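Local coordinates for MutT/nudix family protein (Deinococcus radiodurans, PDB 2W4E), which probably hydrolyses ADP-ribose or related nucleoside diphosphate derivatives with the help of magnesium, as a Nudix-family pyrophosphatase represented here by its Nudix domain without the N-terminal part, at residues G60-G71 with F83-G94; L111-E119 with L132-T140. All coordinates share one frame; numbering follows the deposited sequence.

Interaction 1: G60-G71 with F83-G94; sequences GGAASEWVPLPG and FYPLLALGVTLG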
ATOM      1  N   GLY A  60       4.838  -5.389  23.132  1.00 27.60           N
ATOM      2  CA  GLY A  60       5.864  -5.474  24.189  1.00 28.55           C
ATOM      3  C   GLY A  60       7.239  -5.581  23.556  1.00 27.75           C
ATOM      4  O   GLY A  60       8.061  -6.371  23.998  1.00 27.22           O
ATOM      5  N   GLY A  61       7.475  -4.808  22.507  1.00 27.31           N
ATOM      6  CA  GLY A  61       8.696  -4.983  21.706  1.00 26.65           C
ATOM      7  C   GLY A  61       9.630  -3.820  21.901  1.00 25.27           C
ATOM      8  O   GLY A  61       9.180  -2.746  22.269  1.00 25.79           O
ATOM      9  N   ALA A  62      10.938  -4.034  21.671  1.00 24.30           N
ATOM     10  CA  ALA A  62      11.916  -2.943  21.519  1.00 22.52           C
ATOM     11  C   ALA A  62      12.823  -3.284  20.348  1.00 22.15           C
ATOM     12  O   ALA A  62      13.071  -4.441  20.092  1.00 22.01           O
ATOM     13  CB  ALA A  62      12.747  -2.804  22.780  1.00 24.53           C
ATOM     14  N   ALA A  63      13.349  -2.289  19.652  1.00 21.35           N
ATOM     15  CA  ALA A  63      14.115  -2.534  18.426  1.00 22.31           C
ATOM     16  C   ALA A  63      15.571  -2.084  18.582  1.00 22.48           C
ATOM     17  O   ALA A  63      15.830  -1.080  19.231  1.00 23.01           O
ATOM     18  CB  ALA A  63      13.508  -1.753  17.283  1.00 21.41           C
ATOM     19  N   SER A  64      16.496  -2.792  17.950  1.00 20.90           N
ATOM     20  CA  SER A  64      17.911  -2.394  17.926  1.00 21.48           C
ATOM     21  C   SER A  64      18.186  -1.316  16.903  1.00 21.03           C
ATOM     22  O   SER A  64      19.077  -0.457  17.111  1.00 20.20           O
ATOM     23  CB  SER A  64      18.793  -3.633  17.643  1.00 21.23           C
ATOM     24  OG  SER A  64      18.863  -3.876  16.260  1.00 22.79           O
ATOM     25  N   GLU A  65      17.429  -1.331  15.792  1.00 20.54           N
ATOM     26  CA  GLU A  65      17.657  -0.396  14.650  1.00 21.34           C
ATOM     27  C   GLU A  65      16.313  -0.030  13.978  1.00 22.41           C
ATOM     28  O   GLU A  65      15.412  -0.878  13.877  1.00 21.80           O
ATOM     29  CB  GLU A  65      18.593  -1.003  13.586  1.00 21.84           C
ATOM     30  CG  GLU A  65      18.916  -0.061  12.407  1.00 21.06           C
ATOM     31  CD  GLU A  65      19.672  -0.710  11.274  1.00 25.39           C
ATOM     32  OE1 GLU A  65      20.102  -1.872  11.398  1.00 26.35           O
ATOM     33  OE2 GLU A  65      19.887  -0.057  10.232  1.00 25.47           O
ATOM     34  N   TRP A  66      16.199   1.208  13.517  1.00 24.02           N
ATOM     35  CA  TRP A  66      14.986   1.715  12.848  1.00 24.69           C
ATOM     36  C   TRP A  66      15.337   2.188  11.450  1.00 23.84           C
ATOM     37  O   TRP A  66      16.305   2.916  11.277  1.00 25.01           O
ATOM     38  CB  TRP A  66      14.399   2.906  13.635  1.00 24.50           C
ATOM     39  CG  TRP A  66      13.797   2.527  14.947  1.00 26.68           C
ATOM     40  CD1 TRP A  66      14.413   2.502  16.170  1.00 26.39           C
ATOM     41  CD2 TRP A  66      12.453   2.098  15.162  1.00 25.78           C
ATOM     42  NE1 TRP A  66      13.519   2.079  17.127  1.00 29.55           N
ATOM     43  CE2 TRP A  66      12.315   1.823  16.534  1.00 25.78           C
ATOM     44  CE3 TRP A  66      11.360   1.888  14.315  1.00 25.89           C
ATOM     45  CZ2 TRP A  66      11.115   1.391  17.098  1.00 26.41           C
ATOM     46  CZ3 TRP A  66      10.142   1.478  14.889  1.00 26.62           C
ATOM     47  CH2 TRP A  66      10.040   1.225  16.259  1.00 23.92           C
ATOM     48  N   VAL A  67      14.569   1.781  10.451  1.00 23.31           N
ATOM     49  CA  VAL A  67      14.795   2.201   9.057  1.00 22.90           C
ATOM     50  C   VAL A  67      13.488   2.860   8.565  1.00 24.24           C
ATOM     51  O   VAL A  67      12.457   2.171   8.423  1.00 21.81           O
ATOM     52  CB  VAL A  67      15.167   1.015   8.122  1.00 23.03           C
ATOM     53  CG1 VAL A  67      15.392   1.498   6.634  1.00 20.50           C
ATOM     54  CG2 VAL A  67      16.426   0.287   8.628  1.00 24.72           C
ATOM     55  N   PRO A  68      13.501   4.203   8.351  1.00 25.35           N
ATOM     56  CA  PRO A  68      12.274   4.859   7.897  1.00 25.21           C
ATOM     57  C   PRO A  68      11.981   4.513   6.456  1.00 24.23           C
ATOM     58  O   PRO A  68      12.887   4.347   5.666  1.00 24.03           O
ATOM     59  CB  PRO A  68      12.585   6.386   8.024  1.00 26.42           C
ATOM     60  CG  PRO A  68      13.821   6.492   8.857  1.00 26.95           C
ATOM     61  CD  PRO A  68      14.588   5.173   8.600  1.00 27.02           C
ATOM     62  N   LEU A  69      10.708   4.398   6.112  1.00 23.52           N
ATOM     63  CA  LEU A  69      10.315   4.042   4.719  1.00 23.06           C
ATOM     64  C   LEU A  69       9.405   5.141   4.194  1.00 22.76           C
ATOM     65  O   LEU A  69       8.962   5.968   4.979  1.00 22.56           O
ATOM     66  CB  LEU A  69       9.567   2.722   4.730  1.00 23.82           C
ATOM     67  CG  LEU A  69      10.421   1.520   5.129  1.00 24.30           C
ATOM     68  CD1 LEU A  69       9.456   0.360   5.413  1.00 22.92           C
ATOM     69  CD2 LEU A  69      11.464   1.176   4.077  1.00 22.30           C
ATOM     70  N   PRO A  70       9.102   5.164   2.876  1.00 23.41           N
ATOM     71  CA  PRO A  70       8.329   6.333   2.365  1.00 23.94           C
ATOM     72  C   PRO A  70       6.914   6.515   2.965  1.00 22.91           C
ATOM     73  O   PRO A  70       6.084   5.617   2.848  1.00 23.09           O
ATOM     74  CB  PRO A  70       8.225   6.066   0.855  1.00 22.94           C
ATOM     75  CG  PRO A  70       9.515   5.233   0.565  1.00 26.09           C
ATOM     76  CD  PRO A  70       9.730   4.370   1.796  1.00 23.70           C
ATOM     77  N   GLY A  71       6.632   7.688   3.527  1.00 21.72           N
ATOM     78  CA  GLY A  71       5.273   8.057   3.958  1.00 22.23           C
ATOM     79  C   GLY A  71       4.218   8.009   2.840  1.00 21.87           C
ATOM     80  O   GLY A  71       4.565   8.124   1.657  1.00 22.63           O
ATOM     81  N   PHE A  83       0.360   8.317   6.746  1.00 21.69           N
ATOM     82  CA  PHE A  83       0.884   7.133   7.416  1.00 21.75           C
ATOM     83  C   PHE A  83       2.374   7.092   7.151  1.00 21.26           C
ATOM     84  O   PHE A  83       2.799   7.168   6.002  1.00 21.15           O
ATOM     85  CB  PHE A  83       0.186   5.876   6.831  1.00 21.56           C
ATOM     86  CG  PHE A  83      -1.193   5.641   7.387  1.00 21.24           C
ATOM     87  CD1 PHE A  83      -1.774   6.575   8.268  1.00 20.41           C
ATOM     88  CD2 PHE A  83      -1.941   4.529   6.993  1.00 19.65           C
ATOM     89  CE1 PHE A  83      -3.027   6.375   8.785  1.00 21.59           C
ATOM     90  CE2 PHE A  83      -3.211   4.302   7.503  1.00 19.27           C
ATOM     91  CZ  PHE A  83      -3.777   5.198   8.382  1.00 21.88           C
ATOM     92  N   TYR A  84       3.165   6.999   8.224  1.00 22.17           N
ATOM     93  CA  TYR A  84       4.606   6.881   8.131  1.00 22.25           C
ATOM     94  C   TYR A  84       5.086   5.480   8.477  1.00 21.41           C
ATOM     95  O   TYR A  84       5.044   5.079   9.648  1.00 21.61           O
ATOM     96  CB  TYR A  84       5.303   7.910   9.049  1.00 23.82           C
ATOM     97  CG  TYR A  84       5.124   9.313   8.552  1.00 25.22           C
ATOM     98  CD1 TYR A  84       5.937   9.824   7.545  1.00 26.54           C
ATOM     99  CD2 TYR A  84       4.122  10.131   9.084  1.00 29.73           C
ATOM    100  CE1 TYR A  84       5.766  11.120   7.071  1.00 30.04           C
ATOM    101  CE2 TYR A  84       3.946  11.446   8.614  1.00 31.38           C
ATOM    102  CZ  TYR A  84       4.762  11.909   7.612  1.00 30.79           C
ATOM    103  OH  TYR A  84       4.564  13.180   7.153  1.00 38.62           O
ATOM    104  N   PRO A  85       5.544   4.722   7.471  1.00 20.78           N
ATOM    105  CA  PRO A  85       5.988   3.359   7.788  1.00 21.32           C
ATOM    106  C   PRO A  85       7.456   3.289   8.223  1.00 21.83           C
ATOM    107  O   PRO A  85       8.284   4.071   7.717  1.00 22.29           O
ATOM    108  CB  PRO A  85       5.742   2.585   6.487  1.00 21.23           C
ATOM    109  CG  PRO A  85       5.853   3.615   5.389  1.00 21.21           C
ATOM    110  CD  PRO A  85       5.462   4.972   6.027  1.00 21.21           C
ATOM    111  N   LEU A  86       7.759   2.430   9.209  1.00 20.91           N
ATOM    112  CA  LEU A  86       9.148   2.126   9.565  1.00 21.23           C
ATOM    113  C   LEU A  86       9.398   0.616   9.658  1.00 20.19           C
ATOM    114  O   LEU A  86       8.532  -0.159  10.150  1.00 20.78           O
ATOM    115  CB  LEU A  86       9.612   2.835  10.863  1.00 21.36           C
ATOM    116  CG  LEU A  86       9.675   4.391  10.798  1.00 23.51           C
ATOM    117  CD1 LEU A  86       8.431   4.951  11.379  1.00 25.92           C
ATOM    118  CD2 LEU A  86      10.912   4.985  11.525  1.00 26.74           C
ATOM    119  N   LEU A  87      10.588   0.223   9.231  1.00 18.32           N
ATOM    120  CA  LEU A  87      11.093  -1.118   9.513  1.00 18.32           C
ATOM    121  C   LEU A  87      11.916  -1.137  10.830  1.00 18.28           C
ATOM    122  O   LEU A  87      12.938  -0.432  10.955  1.00 18.89           O
ATOM    123  CB  LEU A  87      11.955  -1.562   8.358  1.00 17.60           C
ATOM    124  CG  LEU A  87      12.723  -2.873   8.542  1.00 18.03           C
ATOM    125  CD1 LEU A  87      11.722  -4.081   8.723  1.00 14.19           C
ATOM    126  CD2 LEU A  87      13.611  -3.091   7.323  1.00 16.01           C
ATOM    127  N   ALA A  88      11.479  -1.934  11.794  1.00 19.24           N
ATOM    128  CA  ALA A  88      12.233  -2.106  13.057  1.00 19.08           C
ATOM    129  C   ALA A  88      12.980  -3.468  13.056  1.00 20.27           C
ATOM    130  O   ALA A  88      12.382  -4.533  12.819  1.00 18.70           O
ATOM    131  CB  ALA A  88      11.283  -1.974  14.270  1.00 19.99           C
ATOM    132  N   LEU A  89      14.289  -3.433  13.312  1.00 19.52           N
ATOM    133  CA  LEU A  89      15.108  -4.659  13.262  1.00 20.81           C
ATOM    134  C   LEU A  89      15.621  -5.012  14.643  1.00 21.63           C
ATOM    135  O   LEU A  89      15.572  -4.173  15.580  1.00 21.31           O
ATOM    136  CB  LEU A  89      16.280  -4.478  12.271  1.00 20.89           C
ATOM    137  CG  LEU A  89      15.641  -4.128  10.908  1.00 23.50           C
ATOM    138  CD1 LEU A  89      16.498  -3.255  10.050  1.00 27.96           C
ATOM    139  CD2 LEU A  89      15.146  -5.388  10.126  1.00 23.42           C
ATOM    140  N   GLY A  90      16.117  -6.238  14.787  1.00 21.48           N
ATOM    141  CA  GLY A  90      16.663  -6.648  16.094  1.00 22.49           C
ATOM    142  C   GLY A  90      15.642  -6.604  17.221  1.00 22.90           C
ATOM    143  O   GLY A  90      15.999  -6.387  18.380  1.00 22.32           O
ATOM    144  N   VAL A  91      14.368  -6.856  16.906  1.00 23.42           N
ATOM    145  CA  VAL A  91      13.297  -6.703  17.883  1.00 22.69           C
ATOM    146  C   VAL A  91      13.266  -7.837  18.925  1.00 24.16           C
ATOM    147  O   VAL A  91      13.392  -9.017  18.588  1.00 22.06           O
ATOM    148  CB  VAL A  91      11.898  -6.573  17.192  1.00 23.71           C
ATOM    149  CG1 VAL A  91      10.812  -6.374  18.256  1.00 24.01           C
ATOM    150  CG2 VAL A  91      11.919  -5.385  16.167  1.00 20.69           C
ATOM    151  N   THR A  92      13.199  -7.450  20.196  1.00 23.74           N
ATOM    152  CA  THR A  92      13.054  -8.395  21.310  1.00 25.42           C
ATOM    153  C   THR A  92      11.649  -8.231  21.891  1.00 26.40           C
ATOM    154  O   THR A  92      11.104  -7.144  21.818  1.00 26.48           O
ATOM    155  CB  THR A  92      14.106  -8.113  22.455  1.00 25.54           C
ATOM    156  OG1 THR A  92      14.052  -6.744  22.818  1.00 24.94           O
ATOM    157  CG2 THR A  92      15.528  -8.427  21.984  1.00 24.10           C
ATOM    158  N   LEU A  93      11.089  -9.297  22.466  1.00 28.33           N
ATOM    159  CA  LEU A  93       9.694  -9.324  22.942  1.00 30.02           C
ATOM    160  C   LEU A  93       9.560  -9.924  24.334  1.00 31.41           C
ATOM    161  O   LEU A  93       9.846 -11.117  24.503  1.00 31.50           O
ATOM    162  CB  LEU A  93       8.874 -10.240  22.026  1.00 30.03           C
ATOM    163  CG  LEU A  93       8.717  -9.887  20.552  1.00 29.56           C
ATOM    164  CD1 LEU A  93       7.919 -11.005  19.899  1.00 28.02           C
ATOM    165  CD2 LEU A  93       7.994  -8.503  20.407  1.00 26.86           C
ATOM    166  N   GLY A  94       9.045  -9.146  25.285  1.00 32.51           N
ATOM    167  CA  GLY A  94       8.908  -9.591  26.683  1.00 35.49           C
ATOM    168  C   GLY A  94       7.529 -10.156  26.984  1.00 37.37           C
ATOM    169  O   GLY A  94       6.739 -10.451  26.053  1.00 40.31           O
TER
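The carbonyl oxygen of L89 takes N-H groups from two successive residues: S64 N at 2.9 Å and, more weakly, E65 N, with S64 OG adding a further weak bond. Two residues facing one make this a classic beta bulge, set in the antiparallel pairing of 60-71 with 83-94 in the mixed sheet of the Nudix fold. In return L89 N donates an almost straight bond (175°) to E65 O, 2.8 Å away. Beyond the bulge E65, V67 and L69 keep a regular ladder as far as P85, whose carbonyl receives L69 N; lacking an N-H, P85 gives no bond back, so the ladder ends one-sided. The chain turns a corner at G90, where positive phi suits glycine, and A62 and T92 then resume pairing through two backbone bonds.

The sheet's two faces differ. On one, W66 lays its six-membered ring against A88, whose CB sits 3.9 Å from the ring centroid in a CH-pi contact; alanine is small enough to let the indole lie across the strand, and helix 47-59 packs on the tryptophan through A51 and L55. On the other, V67 and L89 meet beside E65, whose carboxylate forms a salt bridge with R142. With chi1 at 180°, V67 places CG2 beside its own backbone N, 3.8 Å from L89 CD1.

Interaction 2: L111-E119 with L132-T140; sequences LAEVYRMLE and LWQARGELT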
ATOM      1  N   LEU A 111       9.662 -14.635   8.174  1.00 25.07           N
ATOM      2  CA  LEU A 111       9.466 -13.658   7.107  1.00 24.52           C
ATOM      3  C   LEU A 111       9.099 -14.315   5.764  1.00 24.86           C
ATOM      4  O   LEU A 111       8.367 -13.728   4.988  1.00 24.29           O
ATOM      5  CB  LEU A 111      10.718 -12.777   6.920  1.00 24.01           C
ATOM      6  CG  LEU A 111      10.921 -11.603   7.870  1.00 22.82           C
ATOM      7  CD1 LEU A 111      12.308 -10.951   7.664  1.00 23.00           C
ATOM      8  CD2 LEU A 111       9.798 -10.564   7.699  1.00 20.42           C
ATOM      9  N   ALA A 112       9.614 -15.518   5.484  1.00 24.77           N
ATOM     10  CA  ALA A 112       9.347 -16.192   4.203  1.00 24.84           C
ATOM     11  C   ALA A 112       7.848 -16.479   4.041  1.00 24.76           C
ATOM     12  O   ALA A 112       7.262 -16.300   2.962  1.00 25.82           O
ATOM     13  CB  ALA A 112      10.188 -17.485   4.112  1.00 25.46           C
ATOM     14  N   GLU A 113       7.226 -16.878   5.144  1.00 24.13           N
ATOM     15  CA  GLU A 113       5.806 -17.117   5.220  1.00 23.83           C
ATOM     16  C   GLU A 113       4.976 -15.833   5.110  1.00 23.55           C
ATOM     17  O   GLU A 113       4.004 -15.791   4.378  1.00 22.26           O
ATOM     18  CB  GLU A 113       5.483 -17.849   6.528  1.00 24.10           C
ATOM     19  CG  GLU A 113       4.010 -18.103   6.724  1.00 26.48           C
ATOM     20  CD  GLU A 113       3.342 -18.904   5.578  1.00 29.01           C
ATOM     21  OE1 GLU A 113       4.018 -19.455   4.671  1.00 34.00           O
ATOM     22  OE2 GLU A 113       2.110 -18.978   5.601  1.00 30.57           O
ATOM     23  N   VAL A 114       5.414 -14.779   5.782  1.00 22.87           N
ATOM     24  CA  VAL A 114       4.764 -13.471   5.624  1.00 23.40           C
ATOM     25  C   VAL A 114       4.747 -12.988   4.153  1.00 22.55           C
ATOM     26  O   VAL A 114       3.695 -12.523   3.635  1.00 22.88           O
ATOM     27  CB  VAL A 114       5.404 -12.399   6.538  1.00 22.46           C
ATOM     28  CG1 VAL A 114       4.667 -11.059   6.374  1.00 23.88           C
ATOM     29  CG2 VAL A 114       5.275 -12.843   7.968  1.00 22.94           C
ATOM     30  N   TYR A 115       5.882 -13.106   3.479  1.00 22.77           N
ATOM     31  CA  TYR A 115       5.943 -12.681   2.063  1.00 23.65           C
ATOM     32  C   TYR A 115       5.206 -13.643   1.117  1.00 24.68           C
ATOM     33  O   TYR A 115       4.693 -13.208   0.052  1.00 23.26           O
ATOM     34  CB  TYR A 115       7.383 -12.360   1.616  1.00 23.65           C
ATOM     35  CG  TYR A 115       7.766 -10.990   2.155  1.00 25.00           C
ATOM     36  CD1 TYR A 115       8.283 -10.838   3.459  1.00 26.18           C
ATOM     37  CD2 TYR A 115       7.536  -9.841   1.402  1.00 23.75           C
ATOM     38  CE1 TYR A 115       8.598  -9.548   3.989  1.00 25.47           C
ATOM     39  CE2 TYR A 115       7.849  -8.547   1.918  1.00 26.20           C
ATOM     40  CZ  TYR A 115       8.370  -8.419   3.204  1.00 23.76           C
ATOM     41  OH  TYR A 115       8.662  -7.166   3.686  1.00 23.61           O
ATOM     42  N   ARG A 116       5.108 -14.925   1.512  1.00 25.07           N
ATOM     43  CA  ARG A 116       4.270 -15.841   0.739  1.00 26.10           C
ATOM     44  C   ARG A 116       2.821 -15.363   0.869  1.00 25.15           C
ATOM     45  O   ARG A 116       2.124 -15.222  -0.138  1.00 24.45           O
ATOM     46  CB  ARG A 116       4.419 -17.289   1.190  1.00 26.70           C
ATOM     47  CG  ARG A 116       3.629 -18.230   0.294  1.00 29.21           C
ATOM     48  CD  ARG A 116       3.260 -19.536   1.041  1.00 31.34           C
ATOM     49  NE  ARG A 116       2.385 -19.278   2.181  1.00 33.05           N
ATOM     50  CZ  ARG A 116       1.109 -18.888   2.114  1.00 33.92           C
ATOM     51  NH1 ARG A 116       0.482 -18.742   0.952  1.00 35.94           N
ATOM     52  NH2 ARG A 116       0.438 -18.668   3.234  1.00 35.83           N
ATOM     53  N   MET A 117       2.382 -15.082   2.092  1.00 24.33           N
ATOM     54  CA  MET A 117       1.057 -14.502   2.318  1.00 25.03           C
ATOM     55  C   MET A 117       0.830 -13.228   1.482  1.00 24.84           C
ATOM     56  O   MET A 117      -0.179 -13.106   0.806  1.00 24.59           O
ATOM     57  CB  MET A 117       0.815 -14.223   3.787  1.00 24.29           C
ATOM     58  CG  MET A 117       0.700 -15.482   4.643  1.00 28.21           C
ATOM     59  SD  MET A 117       0.915 -15.113   6.432  1.00 33.25           S
ATOM     60  CE  MET A 117      -0.669 -14.376   6.768  1.00 31.17           C
ATOM     61  N   LEU A 118       1.770 -12.293   1.563  1.00 25.58           N
ATOM     62  CA  LEU A 118       1.699 -11.029   0.809  1.00 25.47           C
ATOM     63  C   LEU A 118       1.452 -11.270  -0.713  1.00 27.25           C
ATOM     64  O   LEU A 118       0.560 -10.679  -1.294  1.00 26.87           O
ATOM     65  CB  LEU A 118       2.987 -10.242   1.011  1.00 24.42           C
ATOM     66  CG  LEU A 118       3.065  -8.813   0.431  1.00 22.75           C
ATOM     67  CD1 LEU A 118       1.972  -7.917   0.998  1.00 19.25           C
ATOM     68  CD2 LEU A 118       4.471  -8.182   0.591  1.00 21.00           C
ATOM     69  N   GLU A 119       2.233 -12.154  -1.316  1.00 27.43           N
ATOM     70  CA  GLU A 119       2.190 -12.373  -2.744  1.00 29.81           C
ATOM     71  C   GLU A 119       0.878 -13.053  -3.138  1.00 30.82           C
ATOM     72  O   GLU A 119       0.275 -12.700  -4.159  1.00 30.27           O
ATOM     73  CB  GLU A 119       3.407 -13.174  -3.170  1.00 29.54           C
ATOM     74  CG  GLU A 119       4.663 -12.334  -3.173  1.00 31.37           C
ATOM     75  CD  GLU A 119       5.848 -13.076  -3.694  1.00 38.24           C
ATOM     76  OE1 GLU A 119       5.704 -14.303  -3.933  1.00 42.81           O
ATOM     77  OE2 GLU A 119       6.927 -12.440  -3.880  1.00 36.94           O
ATOM     78  N   LEU A 132       5.032  -3.750   3.878  1.00 17.69           N
ATOM     79  CA  LEU A 132       5.781  -5.010   3.606  1.00 18.46           C
ATOM     80  C   LEU A 132       6.468  -4.933   2.254  1.00 18.36           C
ATOM     81  O   LEU A 132       7.631  -5.299   2.122  1.00 18.79           O
ATOM     82  CB  LEU A 132       4.877  -6.249   3.683  1.00 15.80           C
ATOM     83  CG  LEU A 132       4.530  -6.663   5.125  1.00 18.33           C
ATOM     84  CD1 LEU A 132       3.217  -7.501   5.064  1.00 20.06           C
ATOM     85  CD2 LEU A 132       5.697  -7.483   5.724  1.00 15.77           C
ATOM     86  N   TRP A 133       5.753  -4.447   1.249  1.00 18.69           N
ATOM     87  CA  TRP A 133       6.384  -4.271  -0.035  1.00 19.61           C
ATOM     88  C   TRP A 133       7.548  -3.289   0.078  1.00 20.08           C
ATOM     89  O   TRP A 133       8.619  -3.557  -0.433  1.00 21.20           O
ATOM     90  CB  TRP A 133       5.388  -3.793  -1.098  1.00 19.45           C
ATOM     91  CG  TRP A 133       4.537  -4.870  -1.614  1.00 19.61           C
ATOM     92  CD1 TRP A 133       3.198  -5.039  -1.389  1.00 22.16           C
ATOM     93  CD2 TRP A 133       4.945  -5.959  -2.450  1.00 19.96           C
ATOM     94  NE1 TRP A 133       2.744  -6.167  -2.043  1.00 20.17           N
ATOM     95  CE2 TRP A 133       3.794  -6.757  -2.696  1.00 20.07           C
ATOM     96  CE3 TRP A 133       6.156  -6.330  -3.028  1.00 22.17           C
ATOM     97  CZ2 TRP A 133       3.832  -7.905  -3.488  1.00 22.05           C
ATOM     98  CZ3 TRP A 133       6.198  -7.471  -3.839  1.00 21.91           C
ATOM     99  CH2 TRP A 133       5.030  -8.235  -4.069  1.00 22.93           C
ATOM    100  N   GLN A 134       7.336  -2.140   0.717  1.00 20.41           N
ATOM    101  CA  GLN A 134       8.418  -1.133   0.769  1.00 21.49           C
ATOM    102  C   GLN A 134       9.638  -1.627   1.561  1.00 21.51           C
ATOM    103  O   GLN A 134      10.749  -1.216   1.269  1.00 21.86           O
ATOM    104  CB  GLN A 134       7.913   0.174   1.418  1.00 21.41           C
ATOM    105  CG  GLN A 134       6.877   0.998   0.612  1.00 23.20           C
ATOM    106  CD  GLN A 134       6.323   2.130   1.504  1.00 28.48           C
ATOM    107  OE1 GLN A 134       6.458   2.069   2.733  1.00 33.70           O
ATOM    108  NE2 GLN A 134       5.703   3.113   0.920  1.00 24.99           N
ATOM    109  N   ALA A 135       9.441  -2.502   2.556  1.00 21.05           N
ATOM    110  CA  ALA A 135      10.563  -3.014   3.362  1.00 21.31           C
ATOM    111  C   ALA A 135      11.350  -4.161   2.686  1.00 22.52           C
ATOM    112  O   ALA A 135      12.417  -4.554   3.152  1.00 21.25           O
ATOM    113  CB  ALA A 135      10.030  -3.511   4.722  1.00 21.21           C
ATOM    114  N   ARG A 136      10.797  -4.706   1.611  1.00 22.81           N
ATOM    115  CA  ARG A 136      11.280  -5.997   1.058  1.00 24.17           C
ATOM    116  C   ARG A 136      12.720  -5.916   0.558  1.00 24.81           C
ATOM    117  O   ARG A 136      13.509  -6.819   0.817  1.00 25.48           O
ATOM    118  CB  ARG A 136      10.341  -6.475  -0.065  1.00 22.30           C
ATOM    119  CG  ARG A 136      10.647  -7.874  -0.575  1.00 25.04           C
ATOM    120  CD  ARG A 136       9.632  -8.290  -1.665  1.00 26.78           C
ATOM    121  NE  ARG A 136       9.737  -9.741  -1.821  1.00 31.91           N
ATOM    122  CZ  ARG A 136       8.810 -10.548  -2.312  1.00 36.04           C
ATOM    123  NH1 ARG A 136       7.633 -10.079  -2.735  1.00 38.15           N
ATOM    124  NH2 ARG A 136       9.071 -11.846  -2.397  1.00 36.85           N
ATOM    125  N   GLY A 137      13.058  -4.824  -0.134  1.00 26.04           N
ATOM    126  CA  GLY A 137      14.435  -4.620  -0.662  1.00 26.35           C
ATOM    127  C   GLY A 137      15.454  -4.628   0.476  1.00 27.09           C
ATOM    128  O   GLY A 137      16.449  -5.389   0.445  1.00 26.96           O
ATOM    129  N   GLU A 138      15.196  -3.808   1.492  1.00 26.18           N
ATOM    130  CA  GLU A 138      16.010  -3.816   2.739  1.00 27.04           C
ATOM    131  C   GLU A 138      16.190  -5.207   3.376  1.00 25.07           C
ATOM    132  O   GLU A 138      17.299  -5.596   3.743  1.00 25.90           O
ATOM    133  CB  GLU A 138      15.406  -2.827   3.750  1.00 26.29           C
ATOM    134  CG  GLU A 138      16.274  -2.483   4.918  1.00 32.37           C
ATOM    135  CD  GLU A 138      17.553  -1.673   4.567  1.00 36.49           C
ATOM    136  OE1 GLU A 138      17.499  -0.641   3.859  1.00 41.08           O
ATOM    137  OE2 GLU A 138      18.628  -2.077   5.026  1.00 40.23           O
ATOM    138  N   LEU A 139      15.102  -5.960   3.543  1.00 23.64           N
ATOM    139  CA  LEU A 139      15.232  -7.268   4.212  1.00 23.29           C
ATOM    140  C   LEU A 139      16.029  -8.287   3.383  1.00 24.47           C
ATOM    141  O   LEU A 139      16.727  -9.174   3.920  1.00 23.20           O
ATOM    142  CB  LEU A 139      13.837  -7.807   4.563  1.00 22.21           C
ATOM    143  CG  LEU A 139      13.066  -6.932   5.599  1.00 21.08           C
ATOM    144  CD1 LEU A 139      11.591  -7.344   5.633  1.00 19.49           C
ATOM    145  CD2 LEU A 139      13.704  -7.117   6.962  1.00 18.91           C
ATOM    146  N   THR A 140      15.900  -8.171   2.067  1.00 25.86           N
ATOM    147  CA  THR A 140      16.606  -9.081   1.139  1.00 28.55           C
ATOM    148  C   THR A 140      18.091  -8.765   1.153  1.00 28.55           C
ATOM    149  O   THR A 140      18.909  -9.657   1.222  1.00 29.82           O
ATOM    150  CB  THR A 140      16.075  -8.910  -0.285  1.00 27.98           C
ATOM    151  OG1 THR A 140      14.641  -9.036  -0.261  1.00 29.21           O
ATOM    152  CG2 THR A 140      16.699  -9.973  -1.224  1.00 30.33           C
TER
HETATM  153  O   HOH W   1       0.206  -7.462  -2.062  1.00 32.88           O
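Y115, L132 and L118 lose the most surface where helices 111-119 and 132-140 pack, antiparallel in sense but splayed to 139°, with axes 11.4 Å apart. So wide a spacing suits large side chains, and Y115 fills it as a knob in the hole formed by L132, A135, R136 and L139. Its ring runs across the gap, and its hydroxyl donates to L132 O at 2.6 Å. The carbonyl oxygen lies at the ring edge, in plane, and the bond meets it well off the C=O direction. Tyrosine thus combines an apolar body for the hole with a polar end for a backbone acceptor.

L132 CD2 reaches both the tyrosine and V114 CG1, the latter 3.8 Å away. L11 of strand 6-14 touches both Y115 and L132, seating the two helices on the sheet. L118 slides past L132 in the opposite direction and also lies over one face of W133 in a CH-pi contact: with CG anti to the backbone N (chi1 -174°), its CD2 stands 3.6 Å over the centroid of the five-membered ring, only 9° from the normal. The indole NE1 meanwhile donates to a water at its edge, and W133 meets W133 of the second subunit.

At the margin, the extended chain of R136 passes along Y115, and one guanidinium face meets CD2 of that ring. Both terminal nitrogens, NH1 and NH2, converge on E119 OE2, each at 2.7 Å; the carboxylate and guanidinium planes are clearly turned from each other. This fork concentrates two donors on a single oxygen, which would probably draw negative charge toward OE2, while L132 O gives the hydroxyl of the buried Y115 an acceptor inside the apolar interface.

How the interactions relate
Along the chain the two interactions come in series, interaction 1 closing before interaction 2 opens, and their centres are 15 Å apart. Interaction 1 builds an edge of the mixed sheet; interaction 2 is the pair of C-terminal helices lying on one side of the sheets, while helix 47-59 lies on the opposite face of the mixed sheet, as in the alpha-beta-alpha sandwich of Nudix proteins. The two meet directly through helix 126-141: Q134 NE2 lies 3.2 Å from P70 O in a probable hydrogen bond, and E138 packs on L87. Strand 6-14 is common to both, pairing in parallel with strand 82-93 and touching the helices. Both also contribute to the subunit interface.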